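Local coordinates for uncharacterized protein (Bacteroides eggerthii, PDB 4FTD) that is of unknown function but joins an immunoglobulin-like domain to a six-bladed beta-propeller and may take part in carbohydrate metabolism, at residues L165-S168 with D169-G173; Y122-S125 with G126-Y130; S131-T135 with N136-C140; Y219-T222 with P223-P227. All coordinates share one frame; numbering follows the deposited sequence.

Contact 1: L165-S168 with D169-G173; sequences LKVS and DLKRG
The carbonyls of K166 and V167 receive the amides of L170 and K171, two successive i to i+4 bonds that make up the first turn of helix 167-171. L170 N lies 3.1 Å from K166 O. K171 N approaches V167 O to 2.9 Å. K166 stands at the N-cap position, and D169 turns back toward it: a water accepts a hydrogen bond from K166 N and donates one to D169 OD2, while K166 NZ is 4.5 Å from the same oxygen, too far for a salt bridge. The other oxygen, D169 OD1, accepts from a second water shared with S168 OG. In one of the two conformers of R172, its NH2 also reaches D169 OD1 at 2.7 Å, in a salt bridge that meets the carboxylate from above its plane; this contact is less certain than the others, and the same NH2 is shared with E174. G173, with positive phi, is the C-prime residue of the Schellman motif that ends the helix. On the apolar side, L165 and L170 cross at about a right angle, where L165 CB lies 4.0 Å from L170 CD1, and V167 CG1 rests on K171 CE. The two leucines both pack on F440 of strand 439-446; L170 also meets F124 of strand 120-125 and V148 of strand 147-152, which places the short helix between two propeller sheets.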
loop_
_atom_site.group_PDB
_atom_site.type_symbol
_atom_site.label_atom_id
_atom_site.label_comp_id
_atom_site.label_asym_id
_atom_site.label_seq_id
_atom_site.Cartn_x
_atom_site.Cartn_y
_atom_site.Cartn_z
ATOM N N LEU A 165 -11.703 14.445 9.375
ATOM C CA LEU A 165 -11.142 14.116 10.663
ATOM C C LEU A 165 -9.637 14.323 10.479
ATOM O O LEU A 165 -9.031 13.782 9.575
ATOM C CB LEU A 165 -11.466 12.671 10.972
ATOM C CG LEU A 165 -12.933 12.207 11.082
ATOM C CD1 LEU A 165 -13.022 10.690 11.107
ATOM C CD2 LEU A 165 -13.571 12.771 12.359
ATOM N N LYS A 166 -9.043 15.143 11.305
ATOM C CA LYS A 166 -7.614 15.388 11.220
ATOM C C LYS A 166 -6.897 14.104 11.700
ATOM O O LYS A 166 -7.203 13.547 12.767
ATOM C CB LYS A 166 -7.273 16.598 12.097
ATOM C CG LYS A 166 -6.312 17.591 11.472
ATOM C CD LYS A 166 -5.757 18.616 12.462
ATOM C CE LYS A 166 -6.798 19.337 13.311
ATOM N NZ LYS A 166 -7.822 20.073 12.518
ATOM N N VAL A 167 -5.991 13.594 10.885
ATOM C CA VAL A 167 -5.229 12.384 11.233
ATOM C C VAL A 167 -4.446 12.536 12.558
ATOM O O VAL A 167 -4.445 11.609 13.372
ATOM C CB VAL A 167 -4.319 11.942 10.082
ATOM C CG1 VAL A 167 -3.401 10.811 10.550
ATOM C CG2 VAL A 167 -5.201 11.503 8.905
ATOM N N SER A 168 -3.866 13.697 12.816
ATOM C CA SER A 168 -3.162 13.911 14.112
ATOM C C SER A 168 -4.122 13.726 15.308
ATOM O O SER A 168 -3.722 13.179 16.337
ATOM C CB SER A 168 -2.474 15.266 14.170
ATOM O OG SER A 168 -3.408 16.275 13.923
ATOM N N ASP A 169 -5.385 14.141 15.166
ATOM C CA ASP A 169 -6.404 13.875 16.200
ATOM C C ASP A 169 -6.736 12.397 16.330
ATOM O O ASP A 169 -6.757 11.868 17.433
ATOM C CB ASP A 169 -7.688 14.638 15.924
ATOM C CG ASP A 169 -7.552 16.132 16.162
ATOM O OD1 ASP A 169 -6.621 16.556 16.856
ATOM O OD2 ASP A 169 -8.413 16.888 15.659
ATOM N N LEU A 170 -7.006 11.735 15.215
ATOM C CA LEU A 170 -7.280 10.295 15.231
ATOM C C LEU A 170 -6.144 9.433 15.826
ATOM O O LEU A 170 -6.412 8.423 16.463
ATOM C CB LEU A 170 -7.558 9.783 13.835
ATOM C CG LEU A 170 -8.801 10.297 13.116
ATOM C CD1 LEU A 170 -8.770 9.851 11.658
ATOM C CD2 LEU A 170 -10.106 9.877 13.770
ATOM N N LYS A 171 -4.889 9.812 15.598
ATOM C CA LYS A 171 -3.760 9.078 16.180
ATOM C C LYS A 171 -3.781 9.143 17.704
ATOM O O LYS A 171 -3.270 8.254 18.340
ATOM C CB LYS A 171 -2.412 9.568 15.652
ATOM C CG LYS A 171 -2.138 9.222 14.187
ATOM C CD LYS A 171 -0.800 9.823 13.710
ATOM C CE LYS A 171 -0.528 9.425 12.262
ATOM N NZ LYS A 171 0.675 10.025 11.601
ATOM N N ARG A 172 -4.364 10.202 18.264
ATOM C CA ARG A 172 -4.514 10.350 19.705
ATOM C C ARG A 172 -5.876 9.803 20.163
ATOM O O ARG A 172 -6.263 9.979 21.297
ATOM C CB ARG A 172 -4.349 11.825 20.087
ATOM C CG ARG A 172 -3.004 12.416 19.675
ATOM C CD ARG A 172 -2.885 13.903 19.983
ATOM N NE ARG A 172 -3.958 14.674 19.365
ATOM C CZ ARG A 172 -4.885 15.324 20.052
ATOM N NH1 ARG A 172 -4.835 15.316 21.368
ATOM N NH2 ARG A 172 -5.842 15.989 19.426
ATOM N N GLY A 173 -6.593 9.117 19.278
ATOM C CA GLY A 173 -7.910 8.563 19.588
ATOM C C GLY A 173 -9.022 9.599 19.697
ATOM O O GLY A 173 -10.079 9.296 20.205
HETATM O O HOH W 1 -10.253 15.966 13.728
HETATM O O HOH W 2 -4.123 17.183 16.388
#

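Contact 2: Y122-S125 with G126-Y130; sequences YNFS and GDNIY
G126 and S125 lead out of strand 120-125 into a tight turn, and the carbonyl oxygen of S125 receives N128 N, S125 O to N128 N 2.8 Å. G126 has a positive phi, which turns the chain away from the strand direction, and its own carbonyl accepts I129 N. N128 then reaches back along the strand. Its side chain, whose CG is placed anti to the main-chain nitrogen (chi1 -164°), lies alongside the F124 ring and delivers ND2 to N123 O at 2.8 Å. This bond is nearly straight (171°) and lies in the planes of both the carbonyl and the amide, a geometry that fixes the rotation of the carboxamide. The same nitrogen passes 3.6 Å from F124 CD2, with ring and amide planes 40° apart. I129 contributes mainly backbone: its CA makes a CA-H...O contact with F124 O. That oxygen also accepts Y130 N at 3.0 Å. Within the strand, N123 OD1 takes a hydrogen bond from S125 OG on a lone pair and a weaker one from S125 N; one oxygen of N123 thus gathers both the hydroxyl and the amide of S125. F124 is bonded through its backbone to F440 of strand 439-446, and their rings meet; L170 of helix 167-171 touches the phenylalanine as well. Y130, in the loop beyond the strand, hydrogen-bonds through OH to H163 at the start of strand 163-166.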
loop_
_atom_site.group_PDB
_atom_site.type_symbol
_atom_site.label_atom_id
_atom_site.label_comp_id
_atom_site.label_asym_id
_atom_site.label_seq_id
_atom_site.Cartn_x
_atom_site.Cartn_y
_atom_site.Cartn_z
ATOM N N TYR A 122 -3.778 2.471 13.383
ATOM C CA TYR A 122 -4.788 3.348 13.964
ATOM C C TYR A 122 -6.106 2.828 13.409
ATOM O O TYR A 122 -6.465 3.055 12.234
ATOM C CB TYR A 122 -4.530 4.802 13.602
ATOM C CG TYR A 122 -3.150 5.232 14.014
ATOM C CD1 TYR A 122 -2.831 5.475 15.356
ATOM C CD2 TYR A 122 -2.143 5.360 13.073
ATOM C CE1 TYR A 122 -1.545 5.861 15.736
ATOM C CE2 TYR A 122 -0.863 5.731 13.440
ATOM C CZ TYR A 122 -0.561 5.980 14.753
ATOM O OH TYR A 122 0.727 6.375 15.006
ATOM N N ASN A 123 -6.812 2.098 14.259
ATOM C CA ASN A 123 -7.985 1.339 13.869
ATOM C C ASN A 123 -9.323 1.978 14.211
ATOM O O ASN A 123 -9.588 2.261 15.370
ATOM C CB ASN A 123 -7.932 -0.013 14.535
ATOM C CG ASN A 123 -9.072 -0.908 14.093
ATOM O OD1 ASN A 123 -9.512 -0.860 12.950
ATOM N ND2 ASN A 123 -9.521 -1.745 14.987
ATOM N N PHE A 124 -10.149 2.169 13.182
ATOM C CA PHE A 124 -11.538 2.667 13.339
ATOM C C PHE A 124 -12.518 1.691 12.681
ATOM O O PHE A 124 -13.463 2.108 12.009
ATOM C CB PHE A 124 -11.691 4.116 12.872
ATOM C CG PHE A 124 -10.816 5.054 13.660
ATOM C CD1 PHE A 124 -9.466 5.199 13.320
ATOM C CD2 PHE A 124 -11.295 5.675 14.806
ATOM C CE1 PHE A 124 -8.626 5.972 14.075
ATOM C CE2 PHE A 124 -10.457 6.455 15.572
ATOM C CZ PHE A 124 -9.118 6.603 15.218
ATOM N N SER A 125 -12.273 0.404 12.958
ATOM C CA SER A 125 -13.074 -0.722 12.461
ATOM C C SER A 125 -13.274 -1.707 13.584
ATOM O O SER A 125 -12.735 -1.504 14.667
ATOM C CB SER A 125 -12.416 -1.407 11.252
ATOM O OG SER A 125 -11.306 -2.237 11.597
ATOM N N GLY A 126 -14.045 -2.769 13.312
ATOM C CA GLY A 126 -14.272 -3.861 14.242
ATOM C C GLY A 126 -14.898 -3.317 15.493
ATOM O O GLY A 126 -15.837 -2.541 15.415
ATOM N N ASP A 127 -14.330 -3.659 16.636
ATOM C CA ASP A 127 -14.762 -3.100 17.910
ATOM C C ASP A 127 -14.655 -1.592 18.016
ATOM O O ASP A 127 -15.285 -1.030 18.884
ATOM C CB ASP A 127 -13.972 -3.691 19.097
ATOM C CG ASP A 127 -14.536 -5.021 19.588
ATOM O OD1 ASP A 127 -15.436 -5.593 18.934
ATOM O OD2 ASP A 127 -14.077 -5.485 20.654
ATOM N N ASN A 128 -13.848 -0.938 17.203
ATOM C CA ASN A 128 -13.770 0.510 17.267
ATOM C C ASN A 128 -14.376 1.192 16.015
ATOM O O ASN A 128 -13.942 2.299 15.651
ATOM C CB ASN A 128 -12.320 0.945 17.502
ATOM C CG ASN A 128 -12.207 2.406 17.973
ATOM O OD1 ASN A 128 -12.987 2.867 18.823
ATOM N ND2 ASN A 128 -11.261 3.146 17.403
ATOM N N ILE A 129 -15.344 0.528 15.359
ATOM C CA ILE A 129 -15.960 1.000 14.102
ATOM C C ILE A 129 -16.373 2.481 14.170
ATOM O O ILE A 129 -17.059 2.870 15.086
ATOM C CB ILE A 129 -17.190 0.117 13.699
ATOM C CG1 ILE A 129 -17.700 0.502 12.296
ATOM C CG2 ILE A 129 -18.284 0.151 14.783
ATOM C CD1 ILE A 129 -18.809 -0.380 11.760
ATOM N N TYR A 130 -15.900 3.318 13.236
ATOM C CA TYR A 130 -16.301 4.725 13.181
ATOM C C TYR A 130 -17.839 4.777 13.062
ATOM O O TYR A 130 -18.410 4.120 12.198
ATOM C CB TYR A 130 -15.612 5.457 12.017
ATOM C CG TYR A 130 -15.881 6.916 12.069
ATOM C CD1 TYR A 130 -15.302 7.701 13.041
ATOM C CD2 TYR A 130 -16.757 7.531 11.151
ATOM C CE1 TYR A 130 -15.578 9.054 13.122
ATOM C CE2 TYR A 130 -17.063 8.885 11.261
ATOM C CZ TYR A 130 -16.446 9.643 12.212
ATOM O OH TYR A 130 -16.736 10.960 12.301
#

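Contact 3: S131-T135 with N136-C140; sequences SDFAT and NYTRC
D132 O and the hydroxyl of T138 face each other across the loop, D132 O to T138 OG1 3.1 Å, although the acceptor of that proton is not settled. The carboxylate of D132 points elsewhere, to N158 and H160. F133 follows, and its ring receives the methyl of T138: CG2 stands over one face in a CH-pi contact, 3.6 Å from the centroid and 23° off the normal. With T138 OG1 anti to the carbonyl carbon (chi1 -61°), CG2 falls anti to the backbone nitrogen, a rotamer that sends the methyl to the ring and the hydroxyl to D132 O. A type I turn runs from T135 to T138. T135 OG1 accepts Y137 N, two residues on, at 3.0 Å (158°), as in an ST turn, and the hydroxyl lies at the edge of the tyrosine ring. Across the turn a water donates to T135 O and T138 O, with other acceptors also competing for its protons. The turn feeds strand 138-143, whose C140 is backbone-bonded to V151 of strand 147-152; F133 and T138 both pack on V150 of that neighbour, while R139 lies against strand 190-198 of the next sheet.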
loop_
_atom_site.group_PDB
_atom_site.type_symbol
_atom_site.label_atom_id
_atom_site.label_comp_id
_atom_site.label_asym_id
_atom_site.label_seq_id
_atom_site.Cartn_x
_atom_site.Cartn_y
_atom_site.Cartn_z
ATOM N N SER A 131 -18.506 5.521 13.948
ATOM C CA SER A 131 -19.977 5.396 14.136
ATOM C C SER A 131 -20.770 5.628 12.847
ATOM O O SER A 131 -21.710 4.897 12.560
ATOM C CB SER A 131 -20.490 6.341 15.260
ATOM O OG SER A 131 -20.186 7.674 14.871
ATOM N N ASP A 132 -20.362 6.602 12.044
ATOM C CA ASP A 132 -21.046 6.837 10.722
ATOM C C ASP A 132 -20.942 5.700 9.739
ATOM O O ASP A 132 -21.842 5.474 8.938
ATOM C CB ASP A 132 -20.601 8.132 10.093
ATOM C CG ASP A 132 -20.971 9.324 10.943
ATOM O OD1 ASP A 132 -22.044 9.343 11.578
ATOM O OD2 ASP A 132 -20.168 10.261 10.984
ATOM N N PHE A 133 -19.873 4.930 9.870
ATOM C CA PHE A 133 -19.700 3.703 9.113
ATOM C C PHE A 133 -20.427 2.468 9.621
ATOM O O PHE A 133 -20.221 1.407 9.075
ATOM C CB PHE A 133 -18.196 3.372 8.926
ATOM C CG PHE A 133 -17.573 4.129 7.823
ATOM C CD1 PHE A 133 -17.894 3.807 6.540
ATOM C CD2 PHE A 133 -16.661 5.139 8.070
ATOM C CE1 PHE A 133 -17.362 4.492 5.487
ATOM C CE2 PHE A 133 -16.114 5.843 7.030
ATOM C CZ PHE A 133 -16.466 5.512 5.727
ATOM N N ALA A 134 -21.249 2.595 10.640
ATOM C CA ALA A 134 -22.026 1.488 11.117
ATOM C C ALA A 134 -23.307 1.350 10.318
ATOM O O ALA A 134 -23.986 0.391 10.512
ATOM C CB ALA A 134 -22.330 1.631 12.593
ATOM N N THR A 135 -23.647 2.273 9.421
ATOM C CA THR A 135 -24.884 2.147 8.594
ATOM C C THR A 135 -24.544 2.297 7.160
ATOM O O THR A 135 -23.468 2.735 6.833
ATOM C CB THR A 135 -25.984 3.173 8.953
ATOM O OG1 THR A 135 -25.750 4.434 8.318
ATOM C CG2 THR A 135 -26.086 3.364 10.474
ATOM N N ASN A 136 -25.478 1.971 6.283
ATOM C CA ASN A 136 -25.225 2.171 4.866
ATOM C C ASN A 136 -25.480 3.610 4.409
ATOM O O ASN A 136 -25.547 3.884 3.230
ATOM C CB ASN A 136 -25.952 1.134 4.042
ATOM C CG ASN A 136 -27.431 1.295 4.063
ATOM O OD1 ASN A 136 -27.977 2.242 4.634
ATOM N ND2 ASN A 136 -28.108 0.372 3.402
ATOM N N TYR A 137 -25.666 4.531 5.349
ATOM C CA TYR A 137 -25.739 5.970 4.994
ATOM C C TYR A 137 -24.370 6.600 4.756
ATOM O O TYR A 137 -24.287 7.720 4.325
ATOM C CB TYR A 137 -26.580 6.756 6.024
ATOM C CG TYR A 137 -28.040 6.556 5.734
ATOM C CD1 TYR A 137 -28.649 5.349 6.038
ATOM C CD2 TYR A 137 -28.793 7.526 5.091
ATOM C CE1 TYR A 137 -29.991 5.128 5.756
ATOM C CE2 TYR A 137 -30.137 7.315 4.787
ATOM C CZ TYR A 137 -30.724 6.102 5.106
ATOM O OH TYR A 137 -32.065 5.857 4.859
ATOM N N THR A 138 -23.300 5.866 5.020
ATOM C CA THR A 138 -21.942 6.308 4.665
ATOM C C THR A 138 -21.314 5.164 3.894
ATOM O O THR A 138 -21.168 4.073 4.422
ATOM C CB THR A 138 -21.057 6.563 5.923
ATOM O OG1 THR A 138 -21.616 7.593 6.724
ATOM C CG2 THR A 138 -19.622 6.939 5.511
ATOM N N ARG A 139 -20.961 5.419 2.645
ATOM C CA ARG A 139 -20.421 4.382 1.725
ATOM C C ARG A 139 -19.043 4.698 1.199
ATOM O O ARG A 139 -18.472 3.963 0.389
ATOM C CB ARG A 139 -21.386 4.199 0.564
ATOM C CG ARG A 139 -22.738 3.752 1.038
ATOM C CD ARG A 139 -23.686 3.420 -0.100
ATOM N NE ARG A 139 -24.997 3.103 0.500
ATOM C CZ ARG A 139 -26.033 2.621 -0.183
ATOM N NH1 ARG A 139 -25.928 2.368 -1.460
ATOM N NH2 ARG A 139 -27.186 2.402 0.412
ATOM N N CYS A 140 -18.450 5.771 1.704
ATOM C CA CYS A 140 -17.165 6.194 1.229
ATOM C C CYS A 140 -16.384 7.005 2.242
ATOM O O CYS A 140 -16.930 7.882 2.886
ATOM C CB CYS A 140 -17.354 7.071 0.018
ATOM S SG CYS A 140 -15.875 7.491 -0.960
HETATM O O HOH W 3 -20.798 2.435 6.460
#

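Contact 4: Y219-T222 with P223-P227; sequences YWET and PTSNP
T222 and S225 bracket a type I turn, their hydroxyls hydrogen-bonded to each other, T222 OG1 to S225 OG 2.7 Å, with either able to donate. The T222 hydroxyl sits between its backbone N and carbonyl carbon (chi1 76°), on the side where S225 OG arrives. S225 has its own hydroxyl anti to the carbonyl carbon (chi1 -60°), which carries OG back over T222. The main-chain bond of the turn runs from S225 N to T222 O at 3.0 Å. Further on, W220 and P227 meet obliquely. P227 CB stands over one face of the indole, offset toward its rim, 3.6 Å from W220 CZ2, while P227 CA makes a CH-pi contact over the five-membered ring. S225 O comes to the indole edge, 3.3 Å from W220 CD1, and the ring nitrogen itself is bonded to D181 O. E221 is bent at chi2; this folds its carboxylate back to Y219 OH, which donates to OE1 from above the carboxylate plane. A water bridges E221 N and N226 O, although it has more acceptors in reach than protons. The loop is thus held by two different kinds of chemistry: paired hydroxyls and a backbone bond close its tip, while proline over indole fastens its return to the end of strand 215-220, ahead of strand 228-233.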
loop_
_atom_site.group_PDB
_atom_site.type_symbol
_atom_site.label_atom_id
_atom_site.label_comp_id
_atom_site.label_asym_id
_atom_site.label_seq_id
_atom_site.Cartn_x
_atom_site.Cartn_y
_atom_site.Cartn_z
ATOM N N TYR A 219 -16.676 20.459 -5.456
ATOM C CA TYR A 219 -15.283 20.695 -5.158
ATOM C C TYR A 219 -15.114 21.696 -4.021
ATOM O O TYR A 219 -15.783 22.748 -4.007
ATOM C CB TYR A 219 -14.623 21.267 -6.433
ATOM C CG TYR A 219 -13.163 21.723 -6.315
ATOM C CD1 TYR A 219 -12.112 20.837 -6.525
ATOM C CD2 TYR A 219 -12.845 23.058 -6.119
ATOM C CE1 TYR A 219 -10.795 21.259 -6.467
ATOM C CE2 TYR A 219 -11.527 23.476 -6.047
ATOM C CZ TYR A 219 -10.507 22.565 -6.222
ATOM O OH TYR A 219 -9.188 22.950 -6.165
ATOM N N TRP A 220 -14.202 21.381 -3.097
ATOM C CA TRP A 220 -13.789 22.274 -2.034
ATOM C C TRP A 220 -12.297 22.486 -2.169
ATOM O O TRP A 220 -11.513 21.517 -2.100
ATOM C CB TRP A 220 -14.051 21.641 -0.654
ATOM C CG TRP A 220 -15.474 21.673 -0.254
ATOM C CD1 TRP A 220 -16.061 22.537 0.638
ATOM C CD2 TRP A 220 -16.492 20.777 -0.678
ATOM N NE1 TRP A 220 -17.399 22.269 0.745
ATOM C CE2 TRP A 220 -17.688 21.172 -0.037
ATOM C CE3 TRP A 220 -16.526 19.691 -1.571
ATOM C CZ2 TRP A 220 -18.892 20.510 -0.243
ATOM C CZ3 TRP A 220 -17.728 19.031 -1.758
ATOM C CH2 TRP A 220 -18.886 19.441 -1.106
ATOM N N GLU A 221 -11.901 23.730 -2.367
ATOM C CA GLU A 221 -10.482 24.081 -2.508
ATOM C C GLU A 221 -9.713 23.725 -1.244
ATOM O O GLU A 221 -8.642 23.122 -1.290
ATOM C CB GLU A 221 -10.367 25.595 -2.785
ATOM C CG GLU A 221 -8.957 26.148 -2.959
ATOM C CD GLU A 221 -8.302 25.798 -4.286
ATOM O OE1 GLU A 221 -9.001 25.669 -5.331
ATOM O OE2 GLU A 221 -7.056 25.680 -4.290
ATOM N N THR A 222 -10.284 24.124 -0.115
ATOM C CA THR A 222 -9.765 23.838 1.202
ATOM C C THR A 222 -10.946 23.377 2.080
ATOM O O THR A 222 -12.100 23.617 1.735
ATOM C CB THR A 222 -9.191 25.118 1.890
ATOM O OG1 THR A 222 -10.273 25.932 2.358
ATOM C CG2 THR A 222 -8.293 25.955 0.960
ATOM N N PRO A 223 -10.663 22.811 3.262
ATOM C CA PRO A 223 -11.719 22.358 4.175
ATOM C C PRO A 223 -12.729 23.386 4.622
ATOM O O PRO A 223 -13.848 23.018 4.946
ATOM C CB PRO A 223 -10.927 21.886 5.393
ATOM C CG PRO A 223 -9.655 21.354 4.794
ATOM C CD PRO A 223 -9.333 22.339 3.707
ATOM N N THR A 224 -12.342 24.659 4.648
ATOM C CA THR A 224 -13.224 25.736 5.102
ATOM C C THR A 224 -13.833 26.512 3.916
ATOM O O THR A 224 -14.528 27.482 4.124
ATOM C CB THR A 224 -12.463 26.688 6.073
ATOM O OG1 THR A 224 -11.275 27.149 5.444
ATOM C CG2 THR A 224 -12.056 25.976 7.376
ATOM N N SER A 225 -13.625 26.052 2.679
ATOM C CA SER A 225 -14.106 26.780 1.469
ATOM C C SER A 225 -15.604 26.598 1.267
ATOM O O SER A 225 -16.172 25.642 1.746
ATOM C CB SER A 225 -13.406 26.222 0.216
ATOM O OG SER A 225 -12.008 26.388 0.318
ATOM N N ASN A 226 -16.214 27.498 0.504
ATOM C CA ASN A 226 -17.557 27.281 -0.021
ATOM C C ASN A 226 -17.462 26.153 -1.031
ATOM O O ASN A 226 -16.433 26.028 -1.717
ATOM C CB ASN A 226 -18.105 28.494 -0.762
ATOM C CG ASN A 226 -18.123 29.752 0.092
ATOM O OD1 ASN A 226 -18.347 29.711 1.283
ATOM N ND2 ASN A 226 -17.886 30.873 -0.535
ATOM N N PRO A 227 -18.518 25.345 -1.156
ATOM C CA PRO A 227 -18.542 24.314 -2.159
ATOM C C PRO A 227 -18.648 24.954 -3.575
ATOM O O PRO A 227 -19.288 25.976 -3.700
ATOM C CB PRO A 227 -19.842 23.563 -1.834
ATOM C CG PRO A 227 -20.735 24.603 -1.223
ATOM C CD PRO A 227 -19.788 25.410 -0.402
HETATM O O HOH W 4 -13.980 25.530 -3.153
#

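Contacts 2, 3, 1 and 4 follow one another along the propeller chain. Contacts 2 and 3 together span the end of strand 120-125, the loop and the start of strand 138-143; their centres are 12 Å apart, and they meet where I129 CD1 packs on A134 CA at 3.8 Å. Contact 1 packs on contact 2 through L170 on F124, K171 on Y122 and L165 on Y130, the last with L165 CD1 3.6 Å from Y130 CE1. Contacts 1 and 3 both reach the sheet containing strands 138-143 and 163-166 without touching. Contact 4 belongs to the following sheet, about 21 Å from contact 1 between centres. No ligand or active site is known to relate them.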